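Local coordinates for berberine bridge enzyme-like protein (Arabidopsis thaliana, PDB 5D79), which binds FAD as an oxidoreductase of the berberine bridge enzyme-like family and is involved in adaptation to salt stress, at residues P76-K86 with F125-L133. Residues are numbered along the deposited sequence; the frame is centred on the assembly and turned at random.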
loop_
_atom_site.group_PDB
_atom_site.type_symbol
_atom_site.label_atom_id
_atom_site.label_comp_id
_atom_site.label_asym_id
_atom_site.label_seq_id
_atom_site.Cartn_x
_atom_site.Cartn_y
_atom_site.Cartn_z
ATOM N N PRO A 76 -19.029 4.384 11.246
ATOM C CA PRO A 76 -18.821 5.663 11.937
ATOM C C PRO A 76 -18.489 6.819 10.990
ATOM O O PRO A 76 -17.675 6.681 10.070
ATOM C CB PRO A 76 -17.642 5.364 12.876
ATOM C CG PRO A 76 -17.743 3.896 13.146
ATOM C CD PRO A 76 -18.219 3.300 11.846
ATOM N N LYS A 77 -19.133 7.956 11.227
ATOM C CA LYS A 77 -18.918 9.154 10.429
ATOM C C LYS A 77 -18.221 10.239 11.253
ATOM O O LYS A 77 -18.463 10.355 12.449
ATOM C CB LYS A 77 -20.256 9.657 9.887
ATOM C CG LYS A 77 -20.957 8.652 8.981
ATOM C CD LYS A 77 -20.059 8.239 7.816
ATOM C CE LYS A 77 -20.779 7.332 6.822
ATOM N NZ LYS A 77 -21.257 6.072 7.450
ATOM N N PRO A 78 -17.334 11.023 10.616
ATOM C CA PRO A 78 -16.682 12.140 11.310
ATOM C C PRO A 78 -17.626 13.326 11.486
ATOM O O PRO A 78 -18.545 13.516 10.693
ATOM C CB PRO A 78 -15.529 12.507 10.380
ATOM C CG PRO A 78 -16.039 12.149 9.022
ATOM C CD PRO A 78 -16.882 10.909 9.217
ATOM N N VAL A 79 -17.379 14.123 12.517
ATOM C CA VAL A 79 -18.209 15.279 12.819
ATOM C C VAL A 79 -17.673 16.502 12.046
ATOM O O VAL A 79 -18.337 17.547 11.946
ATOM C CB VAL A 79 -18.257 15.516 14.347
ATOM C CG1 VAL A 79 -16.906 15.980 14.857
ATOM C CG2 VAL A 79 -19.367 16.469 14.724
ATOM N N SER A 80 -16.481 16.346 11.466
ATOM C CA SER A 80 -15.918 17.359 10.573
ATOM C C SER A 80 -14.813 16.809 9.647
ATOM O O SER A 80 -14.077 15.881 10.007
ATOM C CB SER A 80 -15.380 18.555 11.384
ATOM O OG SER A 80 -14.444 18.165 12.375
ATOM N N ILE A 81 -14.739 17.382 8.444
ATOM C CA ILE A 81 -13.649 17.137 7.507
ATOM C C ILE A 81 -12.992 18.458 7.155
ATOM O O ILE A 81 -13.669 19.429 6.866
ATOM C CB ILE A 81 -14.137 16.460 6.211
ATOM C CG1 ILE A 81 -14.824 15.128 6.523
ATOM C CG2 ILE A 81 -12.983 16.261 5.229
ATOM C CD1 ILE A 81 -15.602 14.562 5.355
ATOM N N ILE A 82 -11.671 18.499 7.186
ATOM C CA ILE A 82 -10.940 19.691 6.790
ATOM C C ILE A 82 -10.056 19.359 5.581
ATOM O O ILE A 82 -9.295 18.385 5.601
ATOM C CB ILE A 82 -10.077 20.252 7.957
ATOM C CG1 ILE A 82 -10.916 20.431 9.230
ATOM C CG2 ILE A 82 -9.439 21.570 7.572
ATOM C CD1 ILE A 82 -10.870 19.242 10.198
ATOM N N THR A 83 -10.190 20.148 4.517
ATOM C CA THR A 83 -9.362 19.990 3.321
ATOM C C THR A 83 -8.367 21.147 3.239
ATOM O O THR A 83 -8.607 22.127 2.533
ATOM C CB THR A 83 -10.211 19.919 1.994
ATOM O OG1 THR A 83 -10.865 21.172 1.729
ATOM C CG2 THR A 83 -11.252 18.812 2.067
ATOM N N PRO A 84 -7.239 21.032 3.964
ATOM C CA PRO A 84 -6.219 22.089 4.026
ATOM C C PRO A 84 -5.679 22.476 2.646
ATOM O O PRO A 84 -5.657 21.634 1.749
ATOM C CB PRO A 84 -5.118 21.456 4.884
ATOM C CG PRO A 84 -5.338 19.964 4.743
ATOM C CD PRO A 84 -6.809 19.810 4.668
ATOM N N VAL A 85 -5.257 23.728 2.481
ATOM C CA VAL A 85 -4.685 24.179 1.214
ATOM C C VAL A 85 -3.258 24.702 1.389
ATOM O O VAL A 85 -2.526 24.874 0.413
ATOM C CB VAL A 85 -5.550 25.272 0.554
ATOM C CG1 VAL A 85 -6.935 24.719 0.209
ATOM C CG2 VAL A 85 -5.648 26.501 1.452
ATOM N N LYS A 86 -2.864 24.951 2.632
ATOM C CA LYS A 86 -1.492 25.337 2.932
ATOM C C LYS A 86 -1.068 24.611 4.193
ATOM O O LYS A 86 -1.912 24.153 4.957
ATOM C CB LYS A 86 -1.360 26.856 3.091
ATOM C CG LYS A 86 -2.345 27.469 4.059
ATOM C CD LYS A 86 -2.401 28.981 3.928
ATOM C CE LYS A 86 -3.467 29.589 4.846
ATOM N NZ LYS A 86 -4.869 29.220 4.470
ATOM N N PHE A 125 -14.535 11.805 15.837
ATOM C CA PHE A 125 -13.302 12.223 15.184
ATOM C C PHE A 125 -13.549 13.213 14.059
ATOM O O PHE A 125 -14.683 13.465 13.672
ATOM C CB PHE A 125 -12.551 11.005 14.636
ATOM C CG PHE A 125 -13.209 10.369 13.441
ATOM C CD1 PHE A 125 -14.324 9.554 13.592
ATOM C CD2 PHE A 125 -12.709 10.577 12.161
ATOM C CE1 PHE A 125 -14.930 8.964 12.486
ATOM C CE2 PHE A 125 -13.312 9.987 11.055
ATOM C CZ PHE A 125 -14.423 9.183 11.219
ATOM N N ALA A 126 -12.467 13.773 13.542
ATOM C CA ALA A 126 -12.516 14.608 12.363
ATOM C C ALA A 126 -11.525 14.047 11.342
ATOM O O ALA A 126 -10.693 13.205 11.692
ATOM C CB ALA A 126 -12.190 16.040 12.718
ATOM N N VAL A 127 -11.613 14.508 10.093
ATOM C CA VAL A 127 -10.736 14.031 9.024
ATOM C C VAL A 127 -9.905 15.156 8.416
ATOM O O VAL A 127 -10.442 16.173 8.021
ATOM C CB VAL A 127 -11.545 13.347 7.885
ATOM C CG1 VAL A 127 -10.673 13.129 6.659
ATOM C CG2 VAL A 127 -12.140 12.030 8.356
ATOM N N ILE A 128 -8.591 14.967 8.359
ATOM C CA ILE A 128 -7.701 15.828 7.577
ATOM C C ILE A 128 -7.487 15.217 6.175
ATOM O O ILE A 128 -6.604 14.365 5.984
ATOM C CB ILE A 128 -6.318 16.018 8.266
ATOM C CG1 ILE A 128 -6.473 16.330 9.756
ATOM C CG2 ILE A 128 -5.516 17.107 7.580
ATOM C CD1 ILE A 128 -5.171 16.329 10.508
ATOM N N ASP A 129 -8.305 15.640 5.211
ATOM C CA ASP A 129 -8.225 15.155 3.832
ATOM C C ASP A 129 -7.205 16.001 3.068
ATOM O O ASP A 129 -7.351 17.223 2.974
ATOM C CB ASP A 129 -9.611 15.212 3.171
ATOM C CG ASP A 129 -9.680 14.483 1.815
ATOM O OD1 ASP A 129 -8.816 14.708 0.942
ATOM O OD2 ASP A 129 -10.636 13.694 1.617
ATOM N N LEU A 130 -6.184 15.344 2.518
ATOM C CA LEU A 130 -5.039 16.036 1.916
ATOM C C LEU A 130 -5.179 16.265 0.422
ATOM O O LEU A 130 -4.207 16.611 -0.246
ATOM C CB LEU A 130 -3.755 15.254 2.175
ATOM C CG LEU A 130 -3.405 15.104 3.653
ATOM C CD1 LEU A 130 -2.263 14.138 3.831
ATOM C CD2 LEU A 130 -3.053 16.458 4.232
ATOM N N ARG A 131 -6.394 16.099 -0.088
ATOM C CA ARG A 131 -6.661 16.177 -1.516
ATOM C C ARG A 131 -6.173 17.460 -2.200
ATOM O O ARG A 131 -5.900 17.451 -3.391
ATOM C CB ARG A 131 -8.160 16.027 -1.757
ATOM C CG ARG A 131 -9.008 17.196 -1.274
ATOM C CD ARG A 131 -10.454 16.868 -1.498
ATOM N NE ARG A 131 -10.686 15.476 -1.140
ATOM C CZ ARG A 131 -11.848 14.849 -1.261
ATOM N NH1 ARG A 131 -12.906 15.491 -1.740
ATOM N NH2 ARG A 131 -11.948 13.576 -0.901
ATOM N N ASN A 132 -6.065 18.555 -1.453
ATOM C CA ASN A 132 -5.676 19.843 -2.030
ATOM C C ASN A 132 -4.169 20.058 -2.079
ATOM O O ASN A 132 -3.685 20.930 -2.803
ATOM C CB ASN A 132 -6.321 20.993 -1.251
ATOM C CG ASN A 132 -7.811 21.092 -1.488
ATOM O OD1 ASN A 132 -8.320 20.628 -2.515
ATOM N ND2 ASN A 132 -8.523 21.706 -0.544
ATOM N N LEU A 133 -3.433 19.271 -1.296
ATOM C CA LEU A 133 -1.977 19.365 -1.261
ATOM C C LEU A 133 -1.348 18.193 -2.009
ATOM O O LEU A 133 -0.933 17.203 -1.406
ATOM C CB LEU A 133 -1.469 19.414 0.186
ATOM C CG LEU A 133 -1.927 20.604 1.030
ATOM C CD1 LEU A 133 -1.394 20.519 2.456
ATOM C CD2 LEU A 133 -1.502 21.903 0.365
HETATM O O HOH W 1 -17.227 11.418 14.466
HETATM O O HOH W 2 -6.678 19.257 1.343
#
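Strands 80-82 and 125-129 pair in parallel within the small mixed sheet of the FAD-binding domain of the PCMH type, and the loops at both ends carry the contact onward. The register sets Ile81 beside Val127 and Ile82 beside Ile128. Four main-chain bonds link the segments: Val79 N to Phe125 O (3.0 Å), Val127 N to Ser80 O (2.8 Å), Ile82 N to Val127 O (2.8 Å, almost straight at 174°) and Asp129 N to Ile82 O (2.9 Å). A water bridges Lys77 O and Phe125 N.

With CG between its backbone N and carbonyl carbon (chi1 71°), Phe125 turns its ring against Pro78, whose CB sits over one face, 3.8 Å from the ring centroid and 26° off the normal, in a CH-pi contact. Without the ring, as with an alanine here, Pro78 would probably lose its aromatic partner and a gap would open beside it. On the same face of the sheet as Val127, Ile81 lies alongside it, CG1 to CB 4.0 Å.

Past the end of strand 80-82, the side chains of Pro84 and Ile128 cross at about a right angle, with CG of the proline against CG2 of the isoleucine. A second water grips Pro84 O, Asp129 O and Asn132 N together, while Asn132 ND2 reaches Thr83 O in a weak bond of 3.1 Å. Asp129 OD1 accepts from the backbone N of Arg131, closing an Asx turn, and also from its NE, which comes from above the carboxylate plane. Arg131 NH2 meets Asp129 OD2 in a salt bridge; Arg107 is a second charged partner of that carboxylate oxygen.

Helix 58-63 covers Pro78 and Ile81, and helix 87-100 packs on Pro84 and Ile128. Strand 103-107 continues the sheet beyond 125-129, where Leu130 touches both Thr106 and the bound FAD.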